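Local atomic coordinates of mandelate racemase / muconate lactonizing enzyme, C-terminal domain protein (Pseudovibrio sp. JE062, PDB entry 4JHM), a protein that is of unknown function but belongs to the enolase superfamily, pairing an N-terminal alpha/beta domain with a C-terminal barrel-like domain. Residues A[38-43]-A[104-109]; A[87-92]-A[279-284]; A[151-156]-A[162-167]; A[218-223]-A[295-300]; A[250-255]-A[273-278]. One frame throughout, in Å; residues are numbered along the deposited sequence.

From the N terminus, contact 1 ties strand 34-44 to helix 100-119 within the N-terminal domain. Contact 2 opens at helix 85-92, before contact 1 has closed, so the two cross. It closes far along the chain, at helix 279-291, and joins the N-terminal domain to the barrel. The short loop of contact 3 falls within that span and packs helix 149-159 on strand 163-167. Contact 4 runs from strand 220-222 to the loop 295-300 and crosses contact 2. Contact 5, between 250-255 and 273-278, is enclosed by both. Asp108 links contacts 1 and 2, Ser105 links contacts 1 and 5, and Lys165 with Glu222 links contacts 3 and 4.

Contact 1: residues A[38-43]-A[104-109]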
# COMPACT_ATOMS: atom_id res chain seq x y z
N ASN A 38 30.97 32.81 8.27
CA ASN A 38 31.33 32.47 9.64
C ASN A 38 32.46 31.47 9.65
O ASN A 38 32.33 30.36 9.14
CB ASN A 38 30.12 31.89 10.36
CG ASN A 38 28.92 32.81 10.32
OD1 ASN A 38 28.90 33.85 10.98
ND2 ASN A 38 27.91 32.43 9.55
N ILE A 39 33.59 31.85 10.24
CA ILE A 39 34.75 30.97 10.24
C ILE A 39 35.12 30.49 11.63
O ILE A 39 35.22 31.29 12.57
CB ILE A 39 35.98 31.67 9.62
CG1 ILE A 39 35.78 31.84 8.11
CG2 ILE A 39 37.23 30.86 9.89
CD1 ILE A 39 36.87 32.64 7.43
N VAL A 40 35.30 29.18 11.75
CA VAL A 40 35.82 28.57 12.97
C VAL A 40 37.24 28.11 12.72
O VAL A 40 37.49 27.28 11.84
CB VAL A 40 34.99 27.33 13.37
CG1 VAL A 40 35.62 26.66 14.58
CG2 VAL A 40 33.55 27.72 13.67
N ARG A 41 38.19 28.65 13.48
CA ARG A 41 39.58 28.23 13.39
C ARG A 41 40.00 27.50 14.67
O ARG A 41 40.05 28.10 15.74
CB ARG A 41 40.50 29.42 13.15
CG ARG A 41 41.73 29.07 12.34
CD ARG A 41 43.01 29.63 12.92
NE ARG A 41 43.21 31.04 12.62
CZ ARG A 41 44.40 31.63 12.59
NH1 ARG A 41 45.51 30.94 12.84
NH2 ARG A 41 44.50 32.92 12.30
N LEU A 42 40.29 26.21 14.54
CA LEU A 42 40.68 25.40 15.70
C LEU A 42 42.19 25.27 15.78
O LEU A 42 42.86 25.10 14.76
CB LEU A 42 40.07 24.00 15.60
CG LEU A 42 38.54 23.91 15.53
CD1 LEU A 42 38.13 22.48 15.21
CD2 LEU A 42 37.90 24.37 16.82
N PHE A 43 42.71 25.35 17.00
CA PHE A 43 44.14 25.15 17.25
C PHE A 43 44.34 23.88 18.07
O PHE A 43 43.42 23.40 18.73
CB PHE A 43 44.72 26.34 18.01
CG PHE A 43 44.77 27.62 17.21
CD1 PHE A 43 45.84 27.88 16.37
CD2 PHE A 43 43.76 28.56 17.32
CE1 PHE A 43 45.90 29.06 15.64
CE2 PHE A 43 43.82 29.75 16.60
CZ PHE A 43 44.89 30.00 15.76
N LYS A 104 26.86 24.19 13.70
CA LYS A 104 27.78 23.15 14.16
C LYS A 104 28.64 22.58 13.03
O LYS A 104 29.69 21.99 13.28
CB LYS A 104 26.99 22.02 14.83
CG LYS A 104 26.20 22.46 16.05
CD LYS A 104 25.14 21.43 16.43
CE LYS A 104 24.32 21.90 17.63
NZ LYS A 104 23.23 20.94 17.97
N SER A 105 28.20 22.76 11.79
CA SER A 105 28.88 22.20 10.63
C SER A 105 30.35 22.62 10.52
O SER A 105 31.20 21.80 10.20
CB SER A 105 28.14 22.54 9.34
OG SER A 105 26.88 21.87 9.28
N PRO A 106 30.65 23.90 10.78
CA PRO A 106 32.04 24.35 10.65
C PRO A 106 33.00 23.69 11.65
O PRO A 106 34.18 23.51 11.35
CB PRO A 106 31.96 25.86 10.91
CG PRO A 106 30.52 26.22 10.74
CD PRO A 106 29.74 25.01 11.14
N ILE A 107 32.50 23.35 12.83
CA ILE A 107 33.35 22.74 13.85
C ILE A 107 33.73 21.33 13.43
O ILE A 107 34.89 20.95 13.49
CB ILE A 107 32.66 22.70 15.23
CG1 ILE A 107 32.21 24.11 15.65
CG2 ILE A 107 33.60 22.12 16.28
CD1 ILE A 107 31.15 24.12 16.74
N ASP A 108 32.74 20.55 13.00
CA ASP A 108 33.02 19.20 12.51
C ASP A 108 33.99 19.27 11.35
O ASP A 108 34.97 18.52 11.29
CB ASP A 108 31.72 18.51 12.07
CG ASP A 108 31.98 17.22 11.29
OD1 ASP A 108 32.28 17.31 10.08
OD2 ASP A 108 31.86 16.13 11.89
N ILE A 109 33.73 20.20 10.43
CA ILE A 109 34.54 20.35 9.24
C ILE A 109 35.98 20.68 9.60
O ILE A 109 36.92 20.13 9.02
CB ILE A 109 33.95 21.45 8.33
CG1 ILE A 109 32.66 20.96 7.68
CG2 ILE A 109 34.95 21.84 7.25
CD1 ILE A 109 31.79 22.07 7.13
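Ser105 OG is bonded to both Leu101 O and Gly277 N, and it lies right beside Pro106, the residue that meets Val40. Pro106 interrupts the regular backbone bonding here and the helix is kinked. The contact itself is made of carbon. Val40 CG2 reaches Pro106 CB at 3.7 Å, and Val40 lies crosswise to the proline ring. Val40 CG2 is also 4.3 Å from Ile107 CG1. With chi1 at 176°, CG2 is the branch opposite the carbonyl carbon, beside the backbone N. Further along the strand, Leu42 CD1 comes to 4.0 Å from Ile107 O.

Strand 34-44 belongs to the antiparallel sheet of the N-terminal domain, and helix 100-119 packs over it. The local axes run at 33° and approach to 8.1 Å. Leu70 of helix 65-73 touches both Val40 and Ile107 and so extends the same apolar cluster. All four touching residues are buried, which is consistent with a join between sheet and helix made mainly by the hydrophobic effect rather than by directed polar bonds.

Contact 2: residues A[87-92]-A[279-284]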
# COMPACT_ATOMS: atom_id res chain seq x y z
N GLU A 87 32.90 10.99 17.24
CA GLU A 87 32.62 11.21 18.66
C GLU A 87 32.38 12.69 18.92
O GLU A 87 31.58 13.05 19.78
CB GLU A 87 33.77 10.68 19.52
CG GLU A 87 33.60 10.93 21.01
CD GLU A 87 34.11 12.30 21.44
OE1 GLU A 87 33.40 12.98 22.22
OE2 GLU A 87 35.21 12.69 21.00
N LEU A 88 33.08 13.55 18.18
CA LEU A 88 32.88 14.99 18.25
C LEU A 88 31.50 15.34 17.71
O LEU A 88 30.73 16.07 18.33
CB LEU A 88 33.96 15.72 17.45
CG LEU A 88 34.02 17.24 17.65
CD1 LEU A 88 34.43 17.56 19.08
CD2 LEU A 88 34.97 17.88 16.66
N ASN A 89 31.21 14.83 16.52
CA ASN A 89 29.89 14.96 15.92
C ASN A 89 28.83 14.54 16.93
O ASN A 89 27.87 15.27 17.17
CB ASN A 89 29.80 14.07 14.68
CG ASN A 89 28.79 14.57 13.69
OD1 ASN A 89 27.59 14.36 13.85
ND2 ASN A 89 29.27 15.23 12.64
N ASN A 90 29.03 13.38 17.53
CA ASN A 90 28.15 12.90 18.58
C ASN A 90 27.99 14.00 19.62
O ASN A 90 26.88 14.43 19.92
CB ASN A 90 28.74 11.64 19.22
CG ASN A 90 27.71 10.82 19.96
OD1 ASN A 90 27.95 10.34 21.06
ND2 ASN A 90 26.55 10.64 19.34
N TRP A 91 29.11 14.47 20.14
CA TRP A 91 29.12 15.52 21.15
C TRP A 91 28.37 16.78 20.68
O TRP A 91 27.64 17.39 21.45
CB TRP A 91 30.58 15.85 21.49
CG TRP A 91 30.76 16.82 22.60
CD1 TRP A 91 30.87 16.52 23.93
CD2 TRP A 91 30.91 18.24 22.49
NE1 TRP A 91 31.06 17.67 24.65
CE2 TRP A 91 31.08 18.74 23.79
CE3 TRP A 91 30.90 19.13 21.42
CZ2 TRP A 91 31.24 20.10 24.05
CZ3 TRP A 91 31.06 20.48 21.67
CH2 TRP A 91 31.23 20.95 22.98
N LEU A 92 28.54 17.15 19.41
CA LEU A 92 27.92 18.36 18.87
C LEU A 92 26.40 18.26 18.76
O LEU A 92 25.70 19.26 18.95
CB LEU A 92 28.51 18.68 17.49
CG LEU A 92 29.94 19.21 17.52
CD1 LEU A 92 30.52 19.28 16.11
CD2 LEU A 92 30.00 20.58 18.20
N ILE A 279 31.27 17.54 7.23
CA ILE A 279 31.79 16.46 6.41
C ILE A 279 31.26 15.11 6.88
O ILE A 279 30.79 14.30 6.08
CB ILE A 279 33.33 16.42 6.48
CG1 ILE A 279 33.93 17.76 6.03
CG2 ILE A 279 33.89 15.30 5.62
CD1 ILE A 279 33.81 18.04 4.55
N THR A 280 31.34 14.88 8.18
CA THR A 280 30.89 13.64 8.80
C THR A 280 29.53 13.18 8.28
O THR A 280 29.32 11.98 8.07
CB THR A 280 30.79 13.82 10.32
OG1 THR A 280 32.10 13.80 10.90
CG2 THR A 280 29.93 12.72 10.95
N GLN A 281 28.61 14.11 8.09
CA GLN A 281 27.24 13.77 7.75
C GLN A 281 27.02 13.77 6.24
O GLN A 281 26.35 12.88 5.71
CB GLN A 281 26.27 14.75 8.41
CG GLN A 281 26.34 14.74 9.93
CD GLN A 281 25.84 13.43 10.52
OE1 GLN A 281 26.62 12.60 10.98
NE2 GLN A 281 24.53 13.24 10.49
N LEU A 282 27.55 14.77 5.55
CA LEU A 282 27.38 14.83 4.10
C LEU A 282 27.84 13.49 3.56
O LEU A 282 27.09 12.80 2.87
CB LEU A 282 28.23 15.94 3.49
CG LEU A 282 28.12 16.05 1.96
CD1 LEU A 282 26.70 16.44 1.55
CD2 LEU A 282 29.12 17.05 1.41
N ASN A 283 29.07 13.15 3.91
CA ASN A 283 29.69 11.90 3.51
C ASN A 283 28.73 10.72 3.57
O ASN A 283 28.65 9.92 2.64
CB ASN A 283 30.90 11.64 4.41
CG ASN A 283 31.72 10.45 3.94
OD1 ASN A 283 32.31 10.47 2.87
ND2 ASN A 283 31.76 9.41 4.76
N LYS A 284 27.99 10.62 4.67
CA LYS A 284 27.04 9.53 4.84
C LYS A 284 25.87 9.65 3.86
O LYS A 284 25.41 8.64 3.31
CB LYS A 284 26.52 9.49 6.27
CG LYS A 284 27.59 9.13 7.29
CD LYS A 284 27.07 9.29 8.71
CE LYS A 284 28.17 9.10 9.74
NZ LYS A 284 27.72 9.56 11.07
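A first torsion of -154° at Asn89 turns CG opposite the backbone N and carries the amide across to Thr280. Thr280 answers by setting OG1 beside its own backbone N and CG2 beside the carbonyl carbon. The two side chains approach from opposite directions. Asn89 CG lies 3.5 Å from Thr280 CG2, and Asn89 ND2 is close to both CB and CG2 of Thr280.

The polar ends meet through a third residue. Asp108 OD2, on helix 100-119, accepts bonds from Asn89 ND2 and Thr280 OG1, and Trp112 NE1 also bonds to that hydroxyl. This carboxylate probably fixes the rotation of both groups.

The arrangement lies at the domain interface of an enolase-superfamily fold. Helix 85-92 belongs to the N-terminal domain and helix 279-291 to the barrel.

Gln281 brings its amide slantwise across that of Asn89. The planes are 34° apart, and Asn89 OD1 is 3.5 Å from Gln281 OE1. Lys284 NZ bonds to Gln281 OE1 at 3.2 Å. The C=O...N angle is 149°, with the donor tilted from the carbonyl plane. Lys284 NZ also bonds to Gln86 OE1, and the Lys284 side chain packs on Ala287 of the second subunit.

Contact 3: residues A[151-156]-A[162-167]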
# COMPACT_ATOMS: atom_id res chain seq x y z
N PRO A 151 24.30 38.20 -22.33
CA PRO A 151 25.73 38.47 -22.21
C PRO A 151 26.38 37.57 -21.16
O PRO A 151 27.41 36.95 -21.43
CB PRO A 151 25.77 39.93 -21.76
CG PRO A 151 24.51 40.52 -22.28
CD PRO A 151 23.49 39.42 -22.22
N TYR A 152 25.78 37.50 -19.98
CA TYR A 152 26.31 36.68 -18.90
C TYR A 152 26.49 35.23 -19.35
O TYR A 152 27.52 34.62 -19.09
CB TYR A 152 25.39 36.75 -17.68
CG TYR A 152 25.83 35.83 -16.56
CD1 TYR A 152 25.39 34.52 -16.51
CD2 TYR A 152 26.69 36.27 -15.57
CE1 TYR A 152 25.78 33.67 -15.49
CE2 TYR A 152 27.10 35.43 -14.55
CZ TYR A 152 26.64 34.13 -14.52
OH TYR A 152 27.03 33.28 -13.51
N ILE A 153 25.47 34.68 -20.00
CA ILE A 153 25.55 33.31 -20.47
C ILE A 153 26.64 33.16 -21.54
O ILE A 153 27.28 32.12 -21.64
CB ILE A 153 24.20 32.82 -21.03
CG1 ILE A 153 23.18 32.68 -19.89
CG2 ILE A 153 24.36 31.49 -21.75
CD1 ILE A 153 21.76 32.44 -20.35
N ASP A 154 26.85 34.22 -22.32
CA ASP A 154 27.87 34.20 -23.36
C ASP A 154 29.29 34.15 -22.77
O ASP A 154 30.17 33.50 -23.33
CB ASP A 154 27.71 35.39 -24.30
CG ASP A 154 26.53 35.23 -25.25
OD1 ASP A 154 25.94 34.13 -25.31
OD2 ASP A 154 26.18 36.21 -25.93
N ASP A 155 29.50 34.82 -21.63
CA ASP A 155 30.75 34.67 -20.89
C ASP A 155 30.89 33.23 -20.40
O ASP A 155 31.87 32.56 -20.69
CB ASP A 155 30.79 35.59 -19.67
CG ASP A 155 30.97 37.04 -20.03
OD1 ASP A 155 31.51 37.32 -21.13
OD2 ASP A 155 30.59 37.89 -19.21
N CYS A 156 29.89 32.78 -19.65
CA CYS A 156 29.92 31.44 -19.09
C CYS A 156 30.46 30.45 -20.11
O CYS A 156 31.30 29.61 -19.79
CB CYS A 156 28.52 31.01 -18.64
SG CYS A 156 27.88 31.91 -17.20
N THR A 162 30.22 24.14 -18.74
CA THR A 162 29.50 23.11 -19.48
C THR A 162 28.02 23.08 -19.11
O THR A 162 27.22 22.38 -19.73
CB THR A 162 30.09 21.74 -19.16
OG1 THR A 162 30.50 21.71 -17.78
CG2 THR A 162 31.30 21.46 -20.04
N ALA A 163 27.65 23.84 -18.08
CA ALA A 163 26.30 23.81 -17.55
C ALA A 163 26.01 25.10 -16.79
O ALA A 163 26.90 25.68 -16.17
CB ALA A 163 26.12 22.61 -16.63
N ILE A 164 24.76 25.54 -16.84
CA ILE A 164 24.35 26.75 -16.15
C ILE A 164 23.06 26.53 -15.38
O ILE A 164 22.05 26.10 -15.96
CB ILE A 164 24.14 27.90 -17.15
CG1 ILE A 164 25.45 28.19 -17.89
CG2 ILE A 164 23.64 29.13 -16.42
CD1 ILE A 164 25.33 29.30 -18.92
N LYS A 165 23.08 26.80 -14.08
CA LYS A 165 21.86 26.81 -13.29
C LYS A 165 21.41 28.25 -13.10
O LYS A 165 22.02 29.00 -12.34
CB LYS A 165 22.04 26.14 -11.93
CG LYS A 165 20.79 26.26 -11.06
CD LYS A 165 20.90 25.50 -9.75
CE LYS A 165 21.68 26.28 -8.70
NZ LYS A 165 21.94 25.45 -7.49
N LEU A 166 20.35 28.62 -13.81
CA LEU A 166 19.81 29.95 -13.72
C LEU A 166 19.10 30.15 -12.39
O LEU A 166 18.28 29.33 -12.01
CB LEU A 166 18.79 30.17 -14.84
CG LEU A 166 19.25 29.88 -16.26
CD1 LEU A 166 18.04 29.71 -17.17
CD2 LEU A 166 20.15 30.99 -16.76
N HIS A 167 19.42 31.23 -11.69
CA HIS A 167 18.53 31.70 -10.64
C HIS A 167 17.58 32.68 -11.30
O HIS A 167 17.99 33.47 -12.16
CB HIS A 167 19.29 32.35 -9.48
CG HIS A 167 19.85 31.35 -8.52
ND1 HIS A 167 21.20 31.09 -8.42
CD2 HIS A 167 19.25 30.53 -7.63
CE1 HIS A 167 21.40 30.16 -7.50
NE2 HIS A 167 20.23 29.80 -7.01
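Helix 151-156 runs nearly antiparallel to strand 163-167, at 150°, with the local axes 9.9 Å apart, and lays Ile153 and Cys156 over Ile164 and Leu166. The two elements form the second half of a beta-alpha-beta crossover. Strand 133-139 leads into helix 149-159, and the chain returns in strand 163-167, parallel to the first. Such units build the barrel of the enolase C-terminal domain.

Ile164 is the main strand residue in the contact. Its chain is extended, with chi2 at 179°, and this sends CD1 outward to the helix. There the methyl meets two residues three positions apart in the helix. Ile153 CG2 is 3.7 Å from Ile164 CD1. Cys156 CB is 3.6 Å from Ile164 CD1. Ile153 and Ile164 meet at a slant, and Ile164 CD1 lies against both CG1 and CG2 of Ile153.

Leu166 adds a looser contact two residues on. Its CD2 is 4.2 Å from Ile153 CD1, and the two side chains are set square to each other. Ile153 therefore touches both strand residues, with CG1 and CG2 for Ile164 and CD1 for Leu166.

The touching residues are all buried. Val182 and Tyr186 of helix 172-186 also touch Ile153. Between the two packed strand residues, Lys165 has polar partners instead: its NZ makes a salt bridge to Glu324 and a bond to Tyr137 OH. On the helix side, the sulfur of Cys156 also lies against the isoleucine, with SG 4.0 Å from Ile164 CD1.

Contact 4: residues A[218-223]-A[295-300]; sequences WEWLEA and NLEIQS
Glu297 is the first residue of 295-300 to meet the other segment, and it does so with its aliphatic part. Glu297 CG lies 3.7 Å from CZ3 of Trp220, on the six-membered part of the indole. Glu297 CB is 4.0 Å from Trp220 CH2. The approach to the ring is oblique, and the carboxylate plane stands 38° from the ring plane. Trp220 reaches here with chi1 at 80°, CG lying between its backbone N and carbonyl carbon.

The buried carboxylate of Glu297 has its polar partners elsewhere. OE1 accepts the backbone N of Phe322, and OE2 accepts that of Asn321. The two bonds, one to each oxygen, probably hold the group in one orientation.

Next, Ile298 turns to Phe323. The end of the Gln299 side chain then approaches Glu222. Gln299 NE2 is 4.2 Å from Glu222 OE2, a distance too long to count as a bond. The two side chains stand nearly perpendicular, with the amide and carboxylate planes 32° apart. Each has a better partner: Glu222 OE1 makes a salt bridge to Lys165 NZ, and Gln299 OE1 bonds to Asn249 ND2. Gln299 NE2 makes a weak bond to His247 O.

The chain backbones stay well apart, and side chains bridge the gap. Strand 220-222 pairs with strands 192-196 and 243-245 in the barrel sheet. The 295-300 loop follows helix 279-291, against which Leu296 packs, and lies along strand 323-326.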
# COMPACT_ATOMS: atom_id res chain seq x y z
N TRP A 218 16.12 19.92 -20.45
CA TRP A 218 16.88 20.63 -19.43
C TRP A 218 17.29 19.65 -18.34
O TRP A 218 16.73 18.56 -18.23
CB TRP A 218 16.08 21.77 -18.83
CG TRP A 218 16.03 22.96 -19.71
CD1 TRP A 218 15.93 22.97 -21.07
CD2 TRP A 218 16.04 24.34 -19.30
NE1 TRP A 218 15.90 24.26 -21.54
CE2 TRP A 218 15.96 25.12 -20.47
CE3 TRP A 218 16.12 24.98 -18.07
CZ2 TRP A 218 15.96 26.51 -20.44
CZ3 TRP A 218 16.12 26.36 -18.04
CH2 TRP A 218 16.04 27.11 -19.22
N GLU A 219 18.26 20.06 -17.54
CA GLU A 219 18.99 19.14 -16.67
C GLU A 219 18.22 18.80 -15.40
O GLU A 219 17.95 17.63 -15.13
CB GLU A 219 20.37 19.73 -16.34
CG GLU A 219 21.24 18.88 -15.43
CD GLU A 219 21.67 17.58 -16.07
OE1 GLU A 219 21.26 17.31 -17.22
OE2 GLU A 219 22.44 16.84 -15.42
N TRP A 220 17.86 19.81 -14.61
CA TRP A 220 17.04 19.57 -13.42
C TRP A 220 16.29 20.81 -12.94
O TRP A 220 16.73 21.94 -13.14
CB TRP A 220 17.87 18.96 -12.28
CG TRP A 220 18.72 19.90 -11.48
CD1 TRP A 220 18.32 21.04 -10.85
CD2 TRP A 220 20.11 19.75 -11.19
NE1 TRP A 220 19.38 21.63 -10.20
CE2 TRP A 220 20.49 20.85 -10.39
CE3 TRP A 220 21.08 18.81 -11.54
CZ2 TRP A 220 21.79 21.02 -9.93
CZ3 TRP A 220 22.37 18.98 -11.08
CH2 TRP A 220 22.71 20.08 -10.29
N LEU A 221 15.14 20.56 -12.31
CA LEU A 221 14.37 21.60 -11.65
C LEU A 221 14.62 21.51 -10.16
O LEU A 221 14.27 20.52 -9.52
CB LEU A 221 12.87 21.42 -11.93
CG LEU A 221 11.93 22.31 -11.12
CD1 LEU A 221 12.35 23.77 -11.23
CD2 LEU A 221 10.47 22.15 -11.54
N GLU A 222 15.22 22.55 -9.60
CA GLU A 222 15.59 22.56 -8.19
C GLU A 222 14.59 23.36 -7.37
O GLU A 222 14.28 24.50 -7.69
CB GLU A 222 17.01 23.12 -8.02
CG GLU A 222 17.36 23.54 -6.60
CD GLU A 222 18.80 23.99 -6.45
OE1 GLU A 222 19.68 23.45 -7.17
OE2 GLU A 222 19.05 24.88 -5.61
N ALA A 223 14.09 22.76 -6.29
CA ALA A 223 13.23 23.46 -5.35
C ALA A 223 11.98 24.01 -6.05
O ALA A 223 11.76 25.22 -6.07
CB ALA A 223 13.99 24.60 -4.69
N ASN A 295 22.29 10.18 -7.21
CA ASN A 295 23.39 11.09 -6.94
C ASN A 295 23.09 12.09 -5.84
O ASN A 295 21.93 12.33 -5.50
CB ASN A 295 23.74 11.85 -8.22
CG ASN A 295 24.31 10.95 -9.29
OD1 ASN A 295 24.73 9.83 -9.01
ND2 ASN A 295 24.32 11.43 -10.52
N LEU A 296 24.15 12.67 -5.28
CA LEU A 296 24.02 13.74 -4.32
C LEU A 296 24.65 14.99 -4.93
O LEU A 296 25.86 15.16 -4.88
CB LEU A 296 24.73 13.38 -3.01
CG LEU A 296 24.37 14.27 -1.80
CD1 LEU A 296 24.90 13.68 -0.51
CD2 LEU A 296 24.87 15.69 -1.97
N GLU A 297 23.82 15.85 -5.51
CA GLU A 297 24.31 17.08 -6.11
C GLU A 297 24.54 18.12 -5.03
O GLU A 297 23.60 18.65 -4.45
CB GLU A 297 23.32 17.60 -7.15
CG GLU A 297 23.06 16.61 -8.27
CD GLU A 297 24.33 16.14 -8.97
OE1 GLU A 297 25.26 16.95 -9.11
OE2 GLU A 297 24.38 14.96 -9.38
N ILE A 298 25.81 18.40 -4.75
CA ILE A 298 26.19 19.27 -3.63
C ILE A 298 25.74 20.70 -3.84
O ILE A 298 25.77 21.24 -4.95
CB ILE A 298 27.72 19.29 -3.40
CG1 ILE A 298 28.47 19.59 -4.70
CG2 ILE A 298 28.19 17.96 -2.81
CD1 ILE A 298 29.97 19.71 -4.53
N GLN A 299 25.33 21.32 -2.75
CA GLN A 299 25.11 22.75 -2.72
C GLN A 299 26.41 23.38 -2.24
O GLN A 299 26.61 23.56 -1.04
CB GLN A 299 23.96 23.08 -1.79
CG GLN A 299 23.83 24.55 -1.47
CD GLN A 299 22.39 24.96 -1.27
OE1 GLN A 299 22.01 25.44 -0.20
NE2 GLN A 299 21.57 24.76 -2.29
N SER A 300 27.29 23.68 -3.18
CA SER A 300 28.60 24.22 -2.85
C SER A 300 28.68 25.72 -3.10
O SER A 300 29.76 26.28 -3.16
CB SER A 300 29.69 23.51 -3.66
OG SER A 300 29.70 23.95 -5.00

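Contact 5: residues A[250-255]-A[273-278]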
# COMPACT_ATOMS: atom_id res chain seq x y z
N CYS A 250 16.51 22.30 4.08
CA CYS A 250 15.38 22.10 4.95
C CYS A 250 15.39 20.71 5.58
O CYS A 250 15.35 20.59 6.80
CB CYS A 250 14.09 22.35 4.17
SG CYS A 250 14.06 23.99 3.40
N LEU A 251 15.45 19.67 4.75
CA LEU A 251 15.54 18.29 5.25
C LEU A 251 17.00 17.86 5.34
O LEU A 251 17.64 17.58 4.33
CB LEU A 251 14.78 17.35 4.32
CG LEU A 251 13.32 17.73 4.03
CD1 LEU A 251 12.56 16.56 3.43
CD2 LEU A 251 12.63 18.20 5.29
N LEU A 252 17.52 17.80 6.57
CA LEU A 252 18.96 17.67 6.80
C LEU A 252 19.42 16.37 7.49
O LEU A 252 20.61 16.06 7.50
CB LEU A 252 19.45 18.85 7.64
CG LEU A 252 18.96 20.25 7.27
CD1 LEU A 252 19.75 21.30 8.04
CD2 LEU A 252 19.06 20.50 5.77
N THR A 253 18.49 15.63 8.06
CA THR A 253 18.86 14.43 8.81
C THR A 253 19.02 13.22 7.90
O THR A 253 18.38 13.14 6.85
CB THR A 253 17.83 14.09 9.91
OG1 THR A 253 16.52 13.98 9.34
CG2 THR A 253 17.84 15.17 11.00
N LEU A 254 19.86 12.29 8.31
CA LEU A 254 20.06 11.05 7.57
C LEU A 254 18.74 10.30 7.41
O LEU A 254 18.52 9.61 6.42
CB LEU A 254 21.09 10.16 8.27
CG LEU A 254 22.49 10.74 8.52
CD1 LEU A 254 23.32 9.78 9.36
CD2 LEU A 254 23.20 11.05 7.21
N GLN A 255 17.85 10.44 8.40
CA GLN A 255 16.53 9.81 8.35
C GLN A 255 15.66 10.51 7.32
O GLN A 255 15.02 9.85 6.50
CB GLN A 255 15.84 9.86 9.71
CG GLN A 255 16.56 9.13 10.84
CD GLN A 255 17.73 9.93 11.39
OE1 GLN A 255 18.81 9.91 10.83
NE2 GLN A 255 17.50 10.64 12.48
N ALA A 273 27.55 20.49 3.14
CA ALA A 273 28.31 20.05 4.29
C ALA A 273 28.26 21.09 5.40
O ALA A 273 28.30 20.75 6.58
CB ALA A 273 29.75 19.77 3.88
N THR A 274 28.16 22.36 5.02
CA THR A 274 28.16 23.46 5.97
C THR A 274 26.79 23.71 6.58
O THR A 274 26.58 24.72 7.25
CB THR A 274 28.62 24.77 5.30
OG1 THR A 274 27.66 25.15 4.31
CG2 THR A 274 29.97 24.59 4.66
N VAL A 275 25.85 22.80 6.32
CA VAL A 275 24.49 22.95 6.83
C VAL A 275 24.00 21.69 7.56
O VAL A 275 23.41 21.79 8.64
CB VAL A 275 23.49 23.28 5.70
CG1 VAL A 275 22.06 23.11 6.19
CG2 VAL A 275 23.70 24.70 5.20
N CYS A 276 24.25 20.52 6.98
CA CYS A 276 23.68 19.28 7.51
C CYS A 276 24.47 18.65 8.65
O CYS A 276 24.12 17.57 9.12
CB CYS A 276 23.47 18.26 6.38
SG CYS A 276 24.98 17.65 5.61
N GLY A 277 25.54 19.30 9.09
CA GLY A 277 26.32 18.79 10.21
C GLY A 277 27.78 18.52 9.90
O GLY A 277 28.48 17.87 10.67
N GLY A 278 28.25 19.02 8.75
CA GLY A 278 29.66 18.90 8.38
C GLY A 278 29.98 17.71 7.51
O GLY A 278 29.10 16.95 7.10
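The flat groups in this contact are peptides, and Leu252 touches one while offering its own. Leu252 CD1 lies over a face of the peptide that follows Val275, 3.7 Å from Val275 O. The Leu252 carbonyl meets Cys276 at its oxygen end, with Leu252 O 3.8 Å from Cys276 CB.

Apolar side chains complete the contact. Leu252 CD1 is 3.5 Å from Val275 CG1, and Leu252 CD2 is 4.0 Å from Val275 CG1. The leucine and valine side chains are turned roughly 90° to one another. Val275 has chi1 at 167°, which puts CG1 opposite its backbone N and against both methyls of the leucine. Leu252 CB and Cys276 CB are 4.3 Å apart.

Both segments lead into helices. Thr253 is the N-cap of helix 254-262: its side chain caps a backbone N in the first turn, and its OG1 bonds to Glu256 OE1. Gly278 is the N-cap of helix 279-291. Gly277 and Gly278 have positive phi, 121° and 94°, where a CB would press on the carbonyl oxygen of the residue before.

The contact lies on the barrel side of the domain interface. Leu252 also touches Leu101 of helix 100-119, Val275 packs on Trp98 of the third subunit, and Leu254 leans on helix 279-291 through Gln281, Cys285 and Ile288.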